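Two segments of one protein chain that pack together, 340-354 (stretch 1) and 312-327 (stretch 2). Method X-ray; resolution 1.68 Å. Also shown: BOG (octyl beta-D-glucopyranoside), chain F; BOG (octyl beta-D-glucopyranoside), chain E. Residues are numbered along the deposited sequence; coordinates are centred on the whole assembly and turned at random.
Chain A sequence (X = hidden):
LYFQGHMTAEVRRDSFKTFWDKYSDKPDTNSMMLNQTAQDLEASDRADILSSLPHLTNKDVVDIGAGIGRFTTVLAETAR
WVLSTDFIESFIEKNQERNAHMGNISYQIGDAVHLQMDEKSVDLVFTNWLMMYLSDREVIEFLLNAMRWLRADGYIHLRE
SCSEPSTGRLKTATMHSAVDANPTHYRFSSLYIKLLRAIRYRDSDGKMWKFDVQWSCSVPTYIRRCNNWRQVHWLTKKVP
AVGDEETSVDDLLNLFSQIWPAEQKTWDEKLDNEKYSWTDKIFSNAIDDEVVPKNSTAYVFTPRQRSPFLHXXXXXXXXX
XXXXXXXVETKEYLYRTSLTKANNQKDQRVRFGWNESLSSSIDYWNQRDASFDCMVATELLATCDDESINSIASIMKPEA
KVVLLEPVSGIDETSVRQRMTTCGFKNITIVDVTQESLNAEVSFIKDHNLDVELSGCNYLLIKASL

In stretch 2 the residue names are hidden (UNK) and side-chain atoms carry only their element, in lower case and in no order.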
# COMPACT_ATOMS: atom_id res chain seq x y z
N THR A 340 -6.37 -3.47 -9.04
CA THR A 340 -7.53 -3.47 -9.91
C THR A 340 -7.89 -4.90 -10.32
O THR A 340 -9.04 -5.33 -10.20
CB THR A 340 -7.29 -2.59 -11.13
OG1 THR A 340 -7.07 -1.25 -10.69
CG2 THR A 340 -8.49 -2.63 -12.06
N LYS A 341 -6.89 -5.66 -10.75
CA LYS A 341 -7.10 -7.06 -11.09
C LYS A 341 -7.63 -7.85 -9.89
O LYS A 341 -8.58 -8.62 -10.02
CB LYS A 341 -5.81 -7.70 -11.63
CG LYS A 341 -6.03 -9.15 -12.07
CD LYS A 341 -4.77 -9.84 -12.56
CE LYS A 341 -5.12 -11.28 -12.93
NZ LYS A 341 -4.02 -12.07 -13.55
N ALA A 342 -7.04 -7.64 -8.72
CA ALA A 342 -7.44 -8.37 -7.52
C ALA A 342 -8.91 -8.17 -7.18
O ALA A 342 -9.60 -9.11 -6.80
CB ALA A 342 -6.55 -7.99 -6.32
N ASN A 343 -9.41 -6.94 -7.33
CA ASN A 343 -10.80 -6.66 -7.02
C ASN A 343 -11.77 -7.29 -8.00
O ASN A 343 -12.89 -7.65 -7.63
CB ASN A 343 -11.05 -5.15 -6.97
CG ASN A 343 -11.05 -4.63 -5.56
OD1 ASN A 343 -10.35 -5.14 -4.69
ND2 ASN A 343 -11.86 -3.60 -5.32
N ASN A 344 -11.36 -7.40 -9.25
CA ASN A 344 -12.22 -8.01 -10.25
C ASN A 344 -12.23 -9.54 -10.15
O ASN A 344 -13.27 -10.16 -10.32
CB ASN A 344 -11.85 -7.53 -11.65
CG ASN A 344 -12.20 -6.06 -11.86
OD1 ASN A 344 -13.25 -5.59 -11.41
ND2 ASN A 344 -11.31 -5.33 -12.53
N GLN A 345 -11.08 -10.14 -9.84
CA GLN A 345 -11.01 -11.59 -9.71
C GLN A 345 -11.66 -12.10 -8.42
O GLN A 345 -12.32 -13.13 -8.43
CB GLN A 345 -9.57 -12.08 -9.81
CG GLN A 345 -8.88 -11.66 -11.10
CD GLN A 345 -9.55 -12.24 -12.34
OE1 GLN A 345 -9.98 -13.39 -12.34
NE2 GLN A 345 -9.64 -11.44 -13.39
N LYS A 346 -11.47 -11.37 -7.33
CA LYS A 346 -12.02 -11.78 -6.04
C LYS A 346 -11.59 -13.19 -5.63
O LYS A 346 -12.42 -14.01 -5.25
CB LYS A 346 -13.54 -11.65 -6.03
CG LYS A 346 -14.01 -10.26 -6.37
CD LYS A 346 -15.49 -10.05 -6.08
CE LYS A 346 -15.94 -8.65 -6.52
NZ LYS A 346 -15.68 -8.43 -7.98
N ASP A 347 -10.29 -13.46 -5.73
CA ASP A 347 -9.67 -14.65 -5.16
C ASP A 347 -8.89 -14.20 -3.94
O ASP A 347 -7.81 -13.60 -4.06
CB ASP A 347 -8.73 -15.32 -6.16
CG ASP A 347 -8.17 -16.64 -5.65
OD1 ASP A 347 -8.16 -16.86 -4.42
OD2 ASP A 347 -7.74 -17.48 -6.48
N GLN A 348 -9.43 -14.48 -2.75
CA GLN A 348 -8.89 -13.97 -1.51
C GLN A 348 -7.51 -14.54 -1.17
O GLN A 348 -6.81 -14.03 -0.30
CB GLN A 348 -9.87 -14.22 -0.35
CG GLN A 348 -10.08 -15.68 -0.01
CD GLN A 348 -9.05 -16.23 0.97
OE1 GLN A 348 -8.59 -15.51 1.86
NE2 GLN A 348 -8.69 -17.49 0.80
N ARG A 349 -7.12 -15.59 -1.88
CA ARG A 349 -5.82 -16.20 -1.66
C ARG A 349 -4.68 -15.35 -2.20
O ARG A 349 -3.52 -15.57 -1.85
CB ARG A 349 -5.78 -17.58 -2.31
CG ARG A 349 -6.81 -18.56 -1.78
CD ARG A 349 -6.80 -19.83 -2.60
NE ARG A 349 -7.17 -19.54 -3.98
CZ ARG A 349 -7.29 -20.46 -4.94
NH1 ARG A 349 -7.06 -21.74 -4.69
NH2 ARG A 349 -7.63 -20.08 -6.17
N VAL A 350 -5.00 -14.38 -3.06
CA VAL A 350 -3.98 -13.58 -3.73
C VAL A 350 -3.90 -12.19 -3.10
O VAL A 350 -4.92 -11.51 -2.98
CB VAL A 350 -4.25 -13.43 -5.25
CG1 VAL A 350 -3.19 -12.56 -5.90
CG2 VAL A 350 -4.27 -14.79 -5.91
N ARG A 351 -2.70 -11.80 -2.69
CA ARG A 351 -2.49 -10.51 -2.04
C ARG A 351 -1.30 -9.80 -2.67
O ARG A 351 -0.38 -10.44 -3.15
CB ARG A 351 -2.23 -10.70 -0.54
CG ARG A 351 -3.22 -11.60 0.18
CD ARG A 351 -4.57 -10.96 0.33
NE ARG A 351 -5.57 -11.91 0.83
CZ ARG A 351 -5.86 -12.10 2.11
NH1 ARG A 351 -5.24 -11.40 3.05
NH2 ARG A 351 -6.79 -12.99 2.45
N PHE A 352 -1.33 -8.47 -2.67
CA PHE A 352 -0.22 -7.68 -3.19
C PHE A 352 0.21 -6.67 -2.15
O PHE A 352 -0.58 -6.27 -1.30
CB PHE A 352 -0.62 -6.93 -4.47
CG PHE A 352 -1.01 -7.83 -5.60
CD1 PHE A 352 -0.08 -8.20 -6.56
CD2 PHE A 352 -2.32 -8.30 -5.70
CE1 PHE A 352 -0.44 -9.05 -7.61
CE2 PHE A 352 -2.68 -9.15 -6.74
CZ PHE A 352 -1.74 -9.52 -7.70
N GLY A 353 1.47 -6.26 -2.22
CA GLY A 353 1.97 -5.18 -1.40
C GLY A 353 2.92 -4.38 -2.25
O GLY A 353 3.51 -4.91 -3.19
N TRP A 354 3.06 -3.10 -1.94
CA TRP A 354 4.10 -2.30 -2.56
C TRP A 354 5.22 -2.09 -1.56
O TRP A 354 4.97 -1.82 -0.38
CB TRP A 354 3.56 -0.95 -3.04
CG TRP A 354 4.66 -0.05 -3.55
CD1 TRP A 354 5.10 0.06 -4.83
CD2 TRP A 354 5.48 0.84 -2.77
NE1 TRP A 354 6.14 0.96 -4.91
CE2 TRP A 354 6.38 1.45 -3.66
CE3 TRP A 354 5.52 1.16 -1.42
CZ2 TRP A 354 7.33 2.38 -3.22
CZ3 TRP A 354 6.45 2.09 -0.99
CH2 TRP A 354 7.35 2.69 -1.89
N UNK A 312 4.81 -12.15 -12.79
CA UNK A 312 4.28 -13.47 -12.49
C UNK A 312 2.77 -13.37 -12.41
O UNK A 312 2.24 -12.44 -11.80
c UNK A 312 6.32 -14.12 -11.15
c UNK A 312 4.81 -13.96 -11.12
c UNK A 312 4.13 -15.26 -10.71
N UNK A 313 2.07 -14.31 -13.03
CA UNK A 313 0.62 -14.34 -12.99
C UNK A 313 0.18 -15.00 -11.68
O UNK A 313 -0.10 -16.20 -11.64
n UNK A 313 -1.94 -15.33 -15.51
c UNK A 313 0.07 -15.10 -14.19
c UNK A 313 -1.43 -14.97 -14.33
o UNK A 313 -2.12 -14.55 -13.40
N UNK A 314 0.14 -14.20 -10.62
CA UNK A 314 -0.11 -14.71 -9.28
C UNK A 314 -1.51 -15.30 -9.14
O UNK A 314 -1.72 -16.21 -8.34
o UNK A 314 1.51 -13.33 -8.13
c UNK A 314 0.13 -13.61 -8.25
N UNK A 315 -2.46 -14.80 -9.92
CA UNK A 315 -3.79 -15.36 -9.90
C UNK A 315 -3.80 -16.76 -10.48
O UNK A 315 -4.41 -17.66 -9.93
c UNK A 315 -5.36 -11.38 -8.73
c UNK A 315 -4.80 -14.44 -10.58
n UNK A 315 -6.35 -12.10 -8.23
c UNK A 315 -5.31 -13.36 -9.69
n UNK A 315 -4.71 -12.12 -9.61
c UNK A 315 -6.34 -13.34 -8.81
N UNK A 316 -3.08 -16.95 -11.58
CA UNK A 316 -2.97 -18.28 -12.18
C UNK A 316 -2.19 -19.22 -11.25
O UNK A 316 -2.51 -20.40 -11.14
c UNK A 316 -2.15 -19.54 -14.26
c UNK A 316 -3.53 -20.11 -14.58
c UNK A 316 -1.32 -19.38 -15.51
c UNK A 316 -2.31 -18.20 -13.55
N UNK A 317 -1.18 -18.68 -10.59
CA UNK A 317 -0.42 -19.45 -9.63
C UNK A 317 -1.34 -20.00 -8.55
O UNK A 317 -1.42 -21.20 -8.34
c UNK A 317 2.45 -20.33 -9.08
c UNK A 317 0.68 -18.59 -9.00
c UNK A 317 2.70 -18.39 -7.55
c UNK A 317 1.72 -19.36 -8.19
N UNK A 318 -2.06 -19.10 -7.87
CA UNK A 318 -3.00 -19.51 -6.84
C UNK A 318 -4.06 -20.49 -7.34
O UNK A 318 -4.47 -21.40 -6.63
c UNK A 318 -3.67 -18.30 -6.24
N UNK A 319 -4.52 -20.29 -8.57
CA UNK A 319 -5.55 -21.17 -9.12
C UNK A 319 -5.03 -22.57 -9.38
O UNK A 319 -5.61 -23.55 -8.93
o UNK A 319 -8.77 -21.49 -12.79
c UNK A 319 -7.64 -21.10 -12.40
c UNK A 319 -7.17 -21.53 -11.03
c UNK A 319 -6.13 -20.60 -10.42
o UNK A 319 -6.89 -20.38 -13.10
N UNK A 320 -3.92 -22.66 -10.11
CA UNK A 320 -3.39 -23.94 -10.55
C UNK A 320 -2.78 -24.77 -9.42
O UNK A 320 -2.80 -25.99 -9.48
c UNK A 320 -2.98 -23.31 -13.00
c UNK A 320 -4.44 -23.99 -14.92
c UNK A 320 -2.37 -23.74 -11.67
n UNK A 320 -5.57 -24.86 -15.33
c UNK A 320 -3.89 -24.40 -13.57
N UNK A 321 -2.22 -24.11 -8.41
CA UNK A 321 -1.58 -24.86 -7.34
C UNK A 321 -2.33 -24.81 -6.01
O UNK A 321 -1.83 -25.30 -5.00
c UNK A 321 -0.12 -24.45 -7.19
c UNK A 321 1.07 -26.06 -8.71
c UNK A 321 1.82 -26.35 -9.84
c UNK A 321 1.84 -24.02 -10.40
c UNK A 321 2.20 -25.32 -10.69
c UNK A 321 0.71 -24.75 -8.41
c UNK A 321 1.10 -23.74 -9.27
N UNK A 322 -3.53 -24.25 -6.03
CA UNK A 322 -4.38 -24.12 -4.85
C UNK A 322 -3.58 -23.58 -3.68
O UNK A 322 -3.59 -24.17 -2.60
c UNK A 322 -5.75 -26.07 -5.59
o UNK A 322 -3.96 -26.36 -4.01
c UNK A 322 -5.00 -25.47 -4.43
N UNK A 323 -2.89 -22.47 -3.91
CA UNK A 323 -2.01 -21.90 -2.92
C UNK A 323 -2.35 -20.44 -2.68
O UNK A 323 -3.05 -19.83 -3.49
s UNK A 323 -0.13 -20.98 -4.80
c UNK A 323 -0.55 -22.01 -3.37
N UNK A 324 -1.86 -19.88 -1.58
CA UNK A 324 -2.00 -18.46 -1.33
C UNK A 324 -0.75 -17.74 -1.83
O UNK A 324 0.32 -18.33 -1.88
c UNK A 324 -2.19 -18.21 0.17
n UNK A 324 -3.00 -19.64 1.95
o UNK A 324 -4.35 -19.24 0.20
c UNK A 324 -3.28 -19.07 0.78
N UNK A 325 -0.89 -16.48 -2.22
CA UNK A 325 0.24 -15.77 -2.82
C UNK A 325 0.36 -14.36 -2.25
O UNK A 325 -0.64 -13.65 -2.12
c UNK A 325 1.25 -14.86 -4.96
c UNK A 325 0.11 -15.69 -4.37
c UNK A 325 0.09 -17.07 -5.00
N UNK A 326 1.58 -13.98 -1.89
CA UNK A 326 1.92 -12.59 -1.63
C UNK A 326 2.88 -12.11 -2.72
O UNK A 326 3.98 -12.63 -2.86
c UNK A 326 2.13 -10.03 0.67
c UNK A 326 4.12 -10.38 -0.30
n UNK A 326 4.08 -9.06 0.12
c UNK A 326 2.88 -8.82 0.72
c UNK A 326 2.58 -12.42 -0.26
c UNK A 326 1.12 -7.71 1.84
c UNK A 326 2.95 -11.00 0.02
c UNK A 326 0.36 -8.89 1.81
c UNK A 326 2.37 -7.66 1.30
c UNK A 326 0.85 -10.04 1.23
N UNK A 327 2.45 -11.11 -3.49
CA UNK A 327 3.20 -10.63 -4.63
C UNK A 327 3.64 -9.20 -4.35
O UNK A 327 2.81 -8.30 -4.19
c UNK A 327 3.04 -10.28 -7.17
c UNK A 327 2.32 -10.70 -5.88
n UNK A 327 2.45 -10.64 -8.29
o UNK A 327 4.09 -9.62 -7.15
C1 BOG F . -1.06 -27.81 -12.19
O1 BOG F . -1.02 -27.27 -13.47
C2 BOG F . -2.43 -28.39 -11.93
O2 BOG F . -3.38 -27.34 -11.92
C3 BOG F . -2.50 -29.15 -10.64
O3 BOG F . -3.80 -29.79 -10.55
C4 BOG F . -1.42 -30.17 -10.53
O4 BOG F . -1.42 -30.75 -9.21
C5 BOG F . -0.04 -29.58 -10.79
O5 BOG F . 0.02 -28.83 -12.06
C6 BOG F . 0.93 -30.68 -10.83
O6 BOG F . 1.90 -30.45 -9.84
C1' BOG F . -0.36 -26.00 -13.54
C2' BOG F . -0.52 -25.37 -14.95
C3' BOG F . 0.39 -24.16 -15.13
C4' BOG F . 0.43 -23.16 -14.15
C5' BOG F . 1.73 -22.35 -13.87
C6' BOG F . 1.48 -20.83 -13.83
C7' BOG F . 2.73 -20.00 -13.44
C8' BOG F . 2.36 -18.72 -12.77
C1 BOG E . 3.53 -18.26 6.77
O1 BOG E . 3.16 -16.94 6.65
C2 BOG E . 3.71 -18.65 8.22
O2 BOG E . 4.79 -17.91 8.76
C3 BOG E . 4.00 -20.11 8.34
O3 BOG E . 4.11 -20.48 9.74
C4 BOG E . 2.95 -20.94 7.66
O4 BOG E . 3.30 -22.34 7.72
C5 BOG E . 2.79 -20.52 6.21
O5 BOG E . 2.49 -19.09 6.11
C6 BOG E . 1.70 -21.27 5.57
O6 BOG E . 2.15 -21.70 4.33
C1' BOG E . 3.67 -16.32 5.47
C2' BOG E . 3.22 -14.84 5.49
C3' BOG E . 1.71 -14.70 5.60
C4' BOG E . 0.98 -14.08 4.58
C5' BOG E . -0.47 -14.56 4.31
C6' BOG E . -1.22 -13.70 3.28
C7' BOG E . -1.09 -14.22 1.82
C8' BOG E . -2.37 -14.79 1.32
O HOH W 1 -6.87 -16.63 -8.83
O HOH W 2 -2.53 -12.04 -11.22
O HOH W 3 -7.93 -11.40 -6.22
O HOH W 4 -7.74 -23.52 -7.09
O HOH W 5 -6.64 -19.51 1.75

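Position 312 carries three side-chain carbons, one bearing the other two, and stays out of reach of stretch 1: Val312. At position 313 two carbons end in one oxygen and one nitrogen, the pattern of an amide, and Lys341 NZ lies close to it. This is Asn313, whose OD1 caps the following helix by accepting from the backbone N of position 316 (3.2 Å) and also takes a weak hydrogen bond from Lys341 NZ (3.1 Å).

Position 314 has one carbon followed by one oxygen; its CB lies 4.2 Å from Val350 CG1. It is Ser314. Position 315 bears one carbon and a five-membered ring of three carbons and two nitrogens, wedged among Lys341, Ala342, Gln345, Asp347, Val350 and Phe352, and is therefore His315. Val350 CG1 and Gln345 CG cover opposite faces of the ring, each 4.0 Å from its centroid, while Ala342 CA and Asp347 CB approach its edge. Both ring nitrogens meet water: ND1 lies 2.7 Å from water 2, which accepts from Lys341 NZ, and NE2 lies 2.7 Å from water 3, which donates to Ala342 O.

Positions 316 and 317 each hold four carbons forked at the second and make no contact with stretch 1; they are Leu316 and Leu317. A single carbon at position 318 identifies Ala318, whose CB packs 3.6 Å from Val350 CG2. Position 319, with three carbons and two terminal oxygens, is Glu319; its side-chain end leads away, but its CA lies 3.8 Å from Arg349 NH2. Four carbons in a row ending in nitrogen make position 320 Lys320, and one carbon with a six-carbon ring makes position 321 Phe321. Neither touches stretch 1; the detergent of chain F donates from O2 to Lys320 O (2.8 Å).

At position 322 one carbon carries an oxygen and a carbon, giving Thr322, whose CA is 3.6 Å from Arg349 NH1. Position 323, one carbon then sulfur, is Cys323; its side chain points away, while its O lies 3.7 Å from Arg349 CB. Position 324 has two carbons ending in oxygen and nitrogen, near Arg349: Asn324, with OD1 3.2 Å from Arg349 CG. The three forked carbons of position 325, on the same sheet face as Val350, give Val325. Fused rings of eight carbons and one nitrogen at position 326 lie against Arg351 and Gly353, marking Trp326. Position 327, two carbons with oxygen and nitrogen beside Phe352, is Asn327.

The contact rests on two parallel strands. Val325 N donates to Arg349 O (2.8 Å), Arg351 N to Val325 O (2.8 Å), Asn327 N to Arg351 O (2.9 Å) and Gly353 N to Asn327 O (3.1 Å). Gly353 leaves room for the indole: an ideal CB there would clash, 2.4 Å from Trp326 CZ2. Beyond the strands, His315 and Ala318 bring the helix onto Val350, while the salt bridge from Arg349 NH2 to Asp347 OD2 (2.6 Å) holds the arginine beside the helix's final turn.

Stretch 2, residues 312-327: VNSHLLAEKFTCNVWN
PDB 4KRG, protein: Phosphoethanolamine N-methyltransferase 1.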